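MccB protein (Escherichia coli, PDB 6OM4) attaches adenylate from ATP to the formylated MccA peptide through a phosphoramidate linkage, as a step in making the Trojan horse antibiotic microcin C7. Local coordinates at residues N75-N84 against Y99-V107; C123-V132 against L155-E163. All coordinates share one frame; numbering follows the deposited sequence.

Interaction 1 (N75-N84 against Y99-V107); sequences NFFIIPSEYN and YQSYGANPV. Unlike the reference sequence in segment 75-84: S81 (reference Gly).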
loop_
_atom_site.group_PDB
_atom_site.type_symbol
_atom_site.label_atom_id
_atom_site.label_comp_id
_atom_site.label_asym_id
_atom_site.label_seq_id
_atom_site.Cartn_x
_atom_site.Cartn_y
_atom_site.Cartn_z
ATOM N N ASN A 75 -10.693 -19.033 -8.526
ATOM C CA ASN A 75 -9.452 -18.267 -8.672
ATOM C C ASN A 75 -9.691 -16.887 -9.326
ATOM O O ASN A 75 -8.725 -16.185 -9.589
ATOM C CB ASN A 75 -8.434 -19.102 -9.439
ATOM C CG ASN A 75 -7.965 -20.290 -8.627
ATOM O OD1 ASN A 75 -7.260 -20.123 -7.636
ATOM N ND2 ASN A 75 -8.351 -21.473 -9.037
ATOM N N PHE A 76 -10.949 -16.517 -9.600
ATOM C CA PHE A 76 -11.304 -15.254 -10.311
ATOM C C PHE A 76 -10.666 -15.189 -11.702
ATOM O O PHE A 76 -10.498 -14.093 -12.274
ATOM C CB PHE A 76 -11.007 -14.022 -9.438
ATOM C CG PHE A 76 -11.479 -14.223 -8.027
ATOM C CD1 PHE A 76 -12.825 -14.427 -7.777
ATOM C CD2 PHE A 76 -10.587 -14.281 -6.995
ATOM C CE1 PHE A 76 -13.265 -14.677 -6.492
ATOM C CE2 PHE A 76 -11.033 -14.472 -5.697
ATOM C CZ PHE A 76 -12.369 -14.709 -5.461
ATOM N N PHE A 77 -10.451 -16.359 -12.336
ATOM C CA PHE A 77 -9.982 -16.414 -13.718
ATOM C C PHE A 77 -11.130 -16.125 -14.688
ATOM O O PHE A 77 -10.934 -15.527 -15.753
ATOM C CB PHE A 77 -9.331 -17.757 -13.997
ATOM C CG PHE A 77 -8.096 -18.063 -13.185
ATOM C CD1 PHE A 77 -7.294 -17.064 -12.664
ATOM C CD2 PHE A 77 -7.694 -19.377 -13.039
ATOM C CE1 PHE A 77 -6.130 -17.374 -11.979
ATOM C CE2 PHE A 77 -6.530 -19.687 -12.351
ATOM C CZ PHE A 77 -5.745 -18.687 -11.829
ATOM N N ILE A 78 -12.324 -16.574 -14.316
ATOM C CA ILE A 78 -13.538 -16.086 -14.976
ATOM C C ILE A 78 -14.289 -15.218 -13.967
ATOM O O ILE A 78 -14.316 -15.527 -12.753
ATOM C CB ILE A 78 -14.409 -17.210 -15.582
ATOM C CG1 ILE A 78 -14.914 -18.193 -14.546
ATOM C CG2 ILE A 78 -13.695 -17.925 -16.735
ATOM C CD1 ILE A 78 -15.944 -19.137 -15.104
ATOM N N ILE A 79 -14.840 -14.105 -14.470
ATOM C CA ILE A 79 -15.492 -13.118 -13.640
ATOM C C ILE A 79 -16.819 -12.754 -14.277
ATOM O O ILE A 79 -17.034 -12.996 -15.470
ATOM C CB ILE A 79 -14.627 -11.859 -13.446
ATOM C CG1 ILE A 79 -14.318 -11.203 -14.787
ATOM C CG2 ILE A 79 -13.381 -12.212 -12.634
ATOM C CD1 ILE A 79 -13.523 -9.937 -14.678
ATOM N N PRO A 80 -17.756 -12.176 -13.503
ATOM C CA PRO A 80 -18.986 -11.677 -14.095
ATOM C C PRO A 80 -18.669 -10.711 -15.241
ATOM O O PRO A 80 -17.848 -9.828 -15.080
ATOM C CB PRO A 80 -19.682 -10.973 -12.933
ATOM C CG PRO A 80 -19.190 -11.725 -11.752
ATOM C CD PRO A 80 -17.730 -11.991 -12.058
ATOM N N SER A 81 -19.394 -10.857 -16.343
ATOM C CA SER A 81 -19.264 -9.988 -17.487
ATOM C C SER A 81 -19.524 -8.528 -17.075
ATOM O O SER A 81 -18.872 -7.594 -17.608
ATOM C CB SER A 81 -20.212 -10.402 -18.579
ATOM O OG SER A 81 -20.166 -9.478 -19.636
ATOM N N GLU A 82 -20.450 -8.368 -16.119
ATOM C CA GLU A 82 -20.805 -7.101 -15.379
ATOM C C GLU A 82 -19.534 -6.303 -14.998
ATOM O O GLU A 82 -19.486 -5.054 -15.062
ATOM C CB GLU A 82 -21.658 -7.569 -14.178
ATOM C CG GLU A 82 -22.155 -6.522 -13.192
ATOM C CD GLU A 82 -22.769 -7.072 -11.902
ATOM O OE1 GLU A 82 -22.986 -8.306 -11.806
ATOM O OE2 GLU A 82 -23.003 -6.271 -10.971
ATOM N N TYR A 83 -18.479 -7.019 -14.604
ATOM C CA TYR A 83 -17.281 -6.412 -14.003
ATOM C C TYR A 83 -16.265 -5.992 -15.069
ATOM O O TYR A 83 -15.207 -5.479 -14.730
ATOM C CB TYR A 83 -16.634 -7.379 -13.007
ATOM C CG TYR A 83 -17.412 -7.644 -11.743
ATOM C CD1 TYR A 83 -18.686 -7.137 -11.529
ATOM C CD2 TYR A 83 -16.888 -8.476 -10.770
ATOM C CE1 TYR A 83 -19.406 -7.444 -10.384
ATOM C CE2 TYR A 83 -17.594 -8.790 -9.624
ATOM C CZ TYR A 83 -18.859 -8.281 -9.424
ATOM O OH TYR A 83 -19.545 -8.603 -8.283
ATOM N N ASN A 84 -16.586 -6.147 -16.361
ATOM C CA ASN A 84 -15.656 -5.868 -17.431
ATOM C C ASN A 84 -16.317 -4.978 -18.488
ATOM O O ASN A 84 -16.970 -5.483 -19.353
ATOM C CB ASN A 84 -15.196 -7.164 -18.094
ATOM C CG ASN A 84 -14.027 -6.908 -18.999
ATOM O OD1 ASN A 84 -12.963 -6.522 -18.507
ATOM N ND2 ASN A 84 -14.239 -7.067 -20.304
ATOM N N TYR A 99 -7.964 -5.155 -9.736
ATOM C CA TYR A 99 -9.165 -5.306 -8.844
ATOM C C TYR A 99 -9.980 -6.552 -9.253
ATOM O O TYR A 99 -10.462 -7.298 -8.390
ATOM C CB TYR A 99 -10.022 -4.031 -8.786
ATOM C CG TYR A 99 -9.261 -2.740 -8.533
ATOM C CD1 TYR A 99 -8.221 -2.680 -7.611
ATOM C CD2 TYR A 99 -9.546 -1.561 -9.223
ATOM C CE1 TYR A 99 -7.525 -1.504 -7.357
ATOM C CE2 TYR A 99 -8.827 -0.389 -8.995
ATOM C CZ TYR A 99 -7.782 -0.363 -8.090
ATOM O OH TYR A 99 -7.044 0.793 -7.913
ATOM N N GLN A 100 -10.139 -6.782 -10.555
ATOM C CA GLN A 100 -10.923 -7.917 -11.089
ATOM C C GLN A 100 -10.304 -9.215 -10.599
ATOM O O GLN A 100 -11.019 -10.126 -10.225
ATOM C CB GLN A 100 -10.916 -7.987 -12.615
ATOM C CG GLN A 100 -11.728 -6.911 -13.315
ATOM C CD GLN A 100 -11.693 -6.960 -14.822
ATOM O OE1 GLN A 100 -12.568 -6.393 -15.524
ATOM N NE2 GLN A 100 -10.629 -7.516 -15.350
ATOM N N SER A 101 -8.965 -9.247 -10.564
ATOM C CA SER A 101 -8.240 -10.446 -10.208
ATOM C C SER A 101 -8.444 -10.846 -8.744
ATOM O O SER A 101 -8.120 -12.001 -8.418
ATOM C CB SER A 101 -6.774 -10.335 -10.544
ATOM O OG SER A 101 -6.043 -9.573 -9.580
ATOM N N TYR A 102 -9.010 -9.971 -7.910
ATOM C CA TYR A 102 -9.395 -10.306 -6.528
ATOM C C TYR A 102 -10.901 -10.589 -6.378
ATOM O O TYR A 102 -11.344 -10.717 -5.250
ATOM C CB TYR A 102 -8.967 -9.183 -5.589
ATOM C CG TYR A 102 -7.481 -9.230 -5.381
ATOM C CD1 TYR A 102 -6.916 -10.088 -4.441
ATOM C CD2 TYR A 102 -6.634 -8.544 -6.224
ATOM C CE1 TYR A 102 -5.543 -10.192 -4.302
ATOM C CE2 TYR A 102 -5.254 -8.659 -6.111
ATOM C CZ TYR A 102 -4.703 -9.485 -5.150
ATOM O OH TYR A 102 -3.334 -9.546 -5.033
ATOM N N GLY A 103 -11.662 -10.624 -7.476
ATOM C CA GLY A 103 -13.091 -10.903 -7.433
ATOM C C GLY A 103 -13.908 -9.657 -7.157
ATOM O O GLY A 103 -15.110 -9.752 -6.841
ATOM N N ALA A 104 -13.298 -8.479 -7.387
ATOM C CA ALA A 104 -13.945 -7.187 -7.118
ATOM C C ALA A 104 -14.572 -6.613 -8.395
ATOM O O ALA A 104 -14.169 -6.913 -9.498
ATOM C CB ALA A 104 -12.972 -6.214 -6.494
ATOM N N ASN A 105 -15.612 -5.792 -8.219
ATOM C CA ASN A 105 -16.128 -4.913 -9.286
ATOM C C ASN A 105 -15.230 -3.686 -9.366
ATOM O O ASN A 105 -15.229 -2.881 -8.450
ATOM C CB ASN A 105 -17.580 -4.487 -9.012
ATOM C CG ASN A 105 -18.166 -3.620 -10.095
ATOM O OD1 ASN A 105 -17.454 -2.960 -10.866
ATOM N ND2 ASN A 105 -19.499 -3.598 -10.143
ATOM N N PRO A 106 -14.408 -3.531 -10.433
ATOM C CA PRO A 106 -13.397 -2.483 -10.487
ATOM C C PRO A 106 -13.987 -1.059 -10.448
ATOM O O PRO A 106 -13.361 -0.127 -9.903
ATOM C CB PRO A 106 -12.671 -2.764 -11.813
ATOM C CG PRO A 106 -13.683 -3.489 -12.653
ATOM C CD PRO A 106 -14.460 -4.337 -11.672
ATOM N N VAL A 107 -15.200 -0.891 -10.985
ATOM C CA VAL A 107 -15.825 0.453 -10.970
ATOM C C VAL A 107 -16.168 0.855 -9.526
ATOM O O VAL A 107 -16.084 2.071 -9.195
ATOM C CB VAL A 107 -17.041 0.561 -11.912
ATOM C CG1 VAL A 107 -17.714 1.926 -11.843
ATOM C CG2 VAL A 107 -16.673 0.237 -13.354
HETATM O O HOH W 1 -7.442 -13.949 -10.393
#
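F76 and G103 bring two helix ends together, each residue having positive phi and closing a Schellman motif: F76 after helix 62-74, G103 after helix 93-101. Their meeting is a CH-pi contact, with G103 CA 3.8 Å from the centroid of the F76 ring and the carbonyl carbon of Y102 over the same face. The ring reaches this site because CG lies anti to the carbonyl carbon of F76 (chi1 -45°). A second CH-pi contact follows at Y83, whose ring is sandwiched between N105 CB, 3.9 Å from its centroid, and P80 CG on the opposite face. The N105 amide stacks on that ring with their planes inclined by 26°. Apolar packing adds I79, whose CD1 comes within 3.5 Å of Q100 CD as the two side chains cross at about a right angle, and Y83 CB against P106 CD. These contacts dock edge strand 78-80 of the N-terminal sheet onto the turn between helices 93-101 and 106-114. One water donates to both N75 O (2.7 Å) and S101 O (2.9 Å). N105 also N-caps helix 106-114, its OD1 accepting from V107 N at 3.1 Å.

Interaction 2 (C123-V132 against L155-E163); sequences CGGIGNHVSV and LTRQVLFSE. With ND7 (5'-O-[(S)-amino(hydroxy)phosphoryl]adenosine), chain M; POP (pyrophosphate 2-), chain G.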
loop_
_atom_site.group_PDB
_atom_site.type_symbol
_atom_site.label_atom_id
_atom_site.label_comp_id
_atom_site.label_asym_id
_atom_site.label_seq_id
_atom_site.Cartn_x
_atom_site.Cartn_y
_atom_site.Cartn_z
ATOM N N CYS A 123 6.805 15.124 2.871
ATOM C CA CYS A 123 6.915 15.165 1.402
ATOM C C CYS A 123 8.360 14.949 0.940
ATOM O O CYS A 123 8.799 15.509 -0.053
ATOM C CB CYS A 123 6.406 16.505 0.885
ATOM S SG CYS A 123 4.602 16.673 1.006
ATOM N N GLY A 124 9.059 14.044 1.609
ATOM C CA GLY A 124 10.386 13.634 1.234
ATOM C C GLY A 124 10.371 12.339 0.443
ATOM O O GLY A 124 9.506 12.140 -0.439
ATOM N N GLY A 125 11.294 11.420 0.765
ATOM C CA GLY A 125 11.457 10.215 -0.062
ATOM C C GLY A 125 10.189 9.367 -0.097
ATOM O O GLY A 125 9.663 8.923 -1.152
ATOM N N ILE A 126 9.702 9.040 1.096
ATOM C CA ILE A 126 8.504 8.226 1.167
ATOM C C ILE A 126 7.313 8.989 0.583
ATOM O O ILE A 126 6.531 8.448 -0.230
ATOM C CB ILE A 126 8.247 7.748 2.601
ATOM C CG1 ILE A 126 9.372 6.827 3.085
ATOM C CG2 ILE A 126 6.859 7.147 2.741
ATOM C CD1 ILE A 126 9.562 5.548 2.337
ATOM N N GLY A 127 7.155 10.241 0.977
ATOM C CA GLY A 127 6.016 11.032 0.549
ATOM C C GLY A 127 5.925 11.197 -0.960
ATOM O O GLY A 127 4.835 11.163 -1.555
ATOM N N ASN A 128 7.066 11.416 -1.619
ATOM C CA ASN A 128 7.119 11.534 -3.042
ATOM C C ASN A 128 6.525 10.281 -3.710
ATOM O O ASN A 128 5.704 10.368 -4.595
ATOM C CB ASN A 128 8.548 11.690 -3.563
ATOM C CG ASN A 128 8.984 13.122 -3.785
ATOM O OD1 ASN A 128 9.301 13.500 -4.911
ATOM N ND2 ASN A 128 9.072 13.902 -2.726
ATOM N N HIS A 129 6.994 9.115 -3.294
ATOM C CA HIS A 129 6.659 7.902 -3.979
ATOM C C HIS A 129 5.219 7.490 -3.685
ATOM O O HIS A 129 4.526 7.051 -4.600
ATOM C CB HIS A 129 7.635 6.783 -3.629
ATOM C CG HIS A 129 8.786 6.751 -4.579
ATOM N ND1 HIS A 129 9.923 7.515 -4.431
ATOM C CD2 HIS A 129 8.929 6.089 -5.727
ATOM C CE1 HIS A 129 10.727 7.292 -5.457
ATOM N NE2 HIS A 129 10.139 6.432 -6.268
ATOM N N VAL A 130 4.774 7.668 -2.448
ATOM C CA VAL A 130 3.382 7.324 -2.105
ATOM C C VAL A 130 2.428 8.257 -2.853
ATOM O O VAL A 130 1.441 7.785 -3.440
ATOM C CB VAL A 130 3.140 7.408 -0.577
ATOM C CG1 VAL A 130 1.663 7.270 -0.196
ATOM C CG2 VAL A 130 3.968 6.381 0.144
ATOM N N SER A 131 2.667 9.566 -2.775
ATOM C CA SER A 131 1.741 10.536 -3.388
ATOM C C SER A 131 1.510 10.252 -4.881
ATOM O O SER A 131 0.378 10.358 -5.352
ATOM C CB SER A 131 2.157 11.977 -3.133
ATOM O OG SER A 131 3.302 12.336 -3.893
ATOM N N VAL A 132 2.561 9.935 -5.651
ATOM C CA VAL A 132 2.384 9.796 -7.066
ATOM C C VAL A 132 1.626 8.493 -7.362
ATOM O O VAL A 132 0.833 8.438 -8.283
ATOM C CB VAL A 132 3.710 9.906 -7.842
ATOM C CG1 VAL A 132 4.651 8.707 -7.627
ATOM C CG2 VAL A 132 3.405 10.128 -9.303
ATOM N N LEU A 155 17.604 14.450 -4.587
ATOM C CA LEU A 155 17.251 13.925 -5.917
ATOM C C LEU A 155 17.517 12.420 -6.052
ATOM O O LEU A 155 16.929 11.744 -6.936
ATOM C CB LEU A 155 18.003 14.728 -6.986
ATOM C CG LEU A 155 17.699 16.228 -6.976
ATOM C CD1 LEU A 155 18.519 16.988 -7.983
ATOM C CD2 LEU A 155 16.218 16.452 -7.214
ATOM N N THR A 156 18.278 11.819 -5.125
ATOM C CA THR A 156 18.489 10.350 -5.184
ATOM C C THR A 156 17.185 9.546 -5.008
ATOM O O THR A 156 17.048 8.526 -5.651
ATOM C CB THR A 156 19.516 9.891 -4.147
ATOM O OG1 THR A 156 19.133 10.267 -2.813
ATOM C CG2 THR A 156 20.875 10.457 -4.472
ATOM N N ARG A 157 16.245 10.020 -4.177
ATOM C CA ARG A 157 15.016 9.287 -3.767
ATOM C C ARG A 157 13.716 10.031 -4.150
ATOM O O ARG A 157 12.652 9.376 -4.336
ATOM C CB ARG A 157 14.983 9.107 -2.235
ATOM C CG ARG A 157 16.209 8.412 -1.640
ATOM C CD ARG A 157 16.532 8.745 -0.177
ATOM N NE ARG A 157 15.925 9.985 0.317
ATOM C CZ ARG A 157 16.542 11.115 0.658
ATOM N NH1 ARG A 157 17.546 11.651 -0.057
ATOM N NH2 ARG A 157 16.110 11.676 1.775
ATOM N N GLN A 158 13.763 11.374 -4.230
ATOM C CA GLN A 158 12.567 12.215 -4.219
ATOM C C GLN A 158 12.220 12.502 -5.673
ATOM O O GLN A 158 12.576 13.527 -6.224
ATOM C CB GLN A 158 12.766 13.444 -3.323
ATOM C CG GLN A 158 13.025 13.017 -1.887
ATOM C CD GLN A 158 13.201 14.038 -0.790
ATOM O OE1 GLN A 158 12.775 15.178 -0.886
ATOM N NE2 GLN A 158 13.910 13.638 0.258
ATOM N N VAL A 159 11.556 11.507 -6.269
ATOM C CA VAL A 159 11.504 11.264 -7.681
ATOM C C VAL A 159 10.754 12.368 -8.427
ATOM O O VAL A 159 10.940 12.515 -9.591
ATOM C CB VAL A 159 10.900 9.870 -7.955
ATOM C CG1 VAL A 159 9.450 9.748 -7.529
ATOM C CG2 VAL A 159 11.091 9.487 -9.405
ATOM N N LEU A 160 9.885 13.120 -7.739
ATOM C CA LEU A 160 9.160 14.166 -8.434
ATOM C C LEU A 160 9.956 15.461 -8.595
ATOM O O LEU A 160 9.502 16.346 -9.402
ATOM C CB LEU A 160 7.871 14.434 -7.696
ATOM C CG LEU A 160 6.945 13.235 -7.529
ATOM C CD1 LEU A 160 5.752 13.656 -6.711
ATOM C CD2 LEU A 160 6.525 12.676 -8.879
ATOM N N PHE A 161 11.185 15.511 -8.059
ATOM C CA PHE A 161 11.993 16.724 -8.048
ATOM C C PHE A 161 13.081 16.632 -9.126
ATOM O O PHE A 161 13.678 15.598 -9.335
ATOM C CB PHE A 161 12.628 16.990 -6.683
ATOM C CG PHE A 161 11.674 17.099 -5.513
ATOM C CD1 PHE A 161 10.382 17.525 -5.701
ATOM C CD2 PHE A 161 12.097 16.804 -4.222
ATOM C CE1 PHE A 161 9.506 17.625 -4.624
ATOM C CE2 PHE A 161 11.215 16.873 -3.151
ATOM C CZ PHE A 161 9.931 17.296 -3.355
ATOM N N SER A 162 13.331 17.770 -9.762
ATOM C CA SER A 162 14.410 17.924 -10.782
ATOM C C SER A 162 15.462 18.924 -10.282
ATOM O O SER A 162 15.264 19.631 -9.254
ATOM C CB SER A 162 13.788 18.359 -12.077
ATOM O OG SER A 162 13.005 17.295 -12.594
ATOM N N GLU A 163 16.584 19.015 -11.013
ATOM C CA GLU A 163 17.634 19.911 -10.625
ATOM C C GLU A 163 17.100 21.337 -10.576
ATOM O O GLU A 163 17.559 22.115 -9.719
ATOM C CB GLU A 163 18.829 19.858 -11.582
ATOM C CG GLU A 163 19.638 18.591 -11.451
ATOM C CD GLU A 163 20.724 18.440 -12.504
ATOM O OE1 GLU A 163 20.684 19.216 -13.500
ATOM O OE2 GLU A 163 21.576 17.534 -12.360
HETATM O O1A ND7 M . 13.932 12.774 5.149
HETATM P PA ND7 M . 12.902 12.059 4.322
HETATM O O2A ND7 M . 13.275 11.681 2.896
HETATM N N3A ND7 M . 12.568 10.651 5.212
HETATM O "O5'" ND7 M . 11.535 12.853 4.199
HETATM C "C5'" ND7 M . 10.947 13.310 5.455
HETATM C "C4'" ND7 M . 10.044 14.508 5.065
HETATM C "C3'" ND7 M . 10.959 15.737 4.742
HETATM O "O3'" ND7 M . 10.630 16.344 3.553
HETATM C "C2'" ND7 M . 10.803 16.589 6.072
HETATM O "O2'" ND7 M . 10.839 18.036 5.761
HETATM C "C1'" ND7 M . 9.585 16.288 6.542
HETATM O "O4'" ND7 M . 9.304 14.754 6.101
HETATM N N9 ND7 M . 9.407 16.295 7.967
HETATM C C4 ND7 M . 8.413 16.933 8.644
HETATM C C5 ND7 M . 8.587 16.674 9.956
HETATM N N7 ND7 M . 9.669 15.873 10.092
HETATM C C8 ND7 M . 10.139 15.642 8.882
HETATM N N3 ND7 M . 7.399 17.712 8.212
HETATM C C2 ND7 M . 6.568 18.206 9.080
HETATM N N1 ND7 M . 6.725 17.982 10.389
HETATM C C6 ND7 M . 7.692 17.231 10.845
HETATM N N6 ND7 M . 7.841 17.004 12.272
HETATM P P1 POP G . 17.457 14.208 4.112
HETATM O O1 POP G . 18.196 13.206 3.225
HETATM O O2 POP G . 16.876 13.586 5.369
HETATM O O3 POP G . 18.191 15.513 4.388
HETATM O O POP G . 16.227 14.575 3.149
HETATM P P2 POP G . 14.920 15.459 3.566
HETATM O O4 POP G . 13.754 14.826 2.866
HETATM O O5 POP G . 14.785 15.468 5.055
HETATM O O6 POP G . 15.105 16.789 2.979
#
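R157 sets its CB 4.3 Å from G125 CA, beside the glycine-rich turn that opens helix 125-136, a GxGxxG pattern consistent with the Rossmann-type ThiF fold. Its chain bends at chi3 (-19°) and carries NH2 to three acceptors: ND7 O2A, pyrophosphate O1 and the bridging pyrophosphate O. The carbonyl O of R157 meets the H129 ring at its edge. Q158 lays its carboxamide along G124, CD lying 3.5 Å from G124 CA, and delivers NE2 to pyrophosphate O4 at 2.9 Å, while K170 holds OE1. V159 puts CG1 over a face of the H129 imidazole, 3.7 Å from the centroid, a CH-pi contact. L160 gives its N-H to N128 OD1 at 2.9 Å in the carbonyl plane, pinning the type I turn of Q158 to F161 to the helix; ND2 of the same amide donates to G124 O (2.9 Å). Farther out, L160 CD2 packs on V132 CG2. F161 presents a ring face to N128, the amide standing nearly perpendicular to it (89°). ND7 O2A also accepts a nearly straight bond from G125 N (168°). With R157 NH2 touching both bound groups, the contact would probably steady negative charge shared between the phosphoramidate of ND7 and the pyrophosphate, probably the leaving group of the ATP reaction.

How the interactions relate
Followed from the N terminus, the chain closes interaction 1 first: leaving helix 62-74 and strand 78-80, it passes through a 14-residue loop that includes most of helix 93-101 and returns at 99-107. Helix 106-114 and strand 117-121 then lead into interaction 2, where 22 intervening residues, strand 141-146 among them, carry the chain back at 155-163. The two loops are therefore in series, neither nested nor crossed. Their centres lie 33 Å apart on opposite sides of the chain's centre, and their nearest atoms stay about 11 Å apart. Interaction 1 joins the N-terminal sheet to the junction of helices 93-101 and 106-114, whereas interaction 2 ties helix 125-136, whose first amide meets the ligand, to the active-site loop that follows strand 141-146.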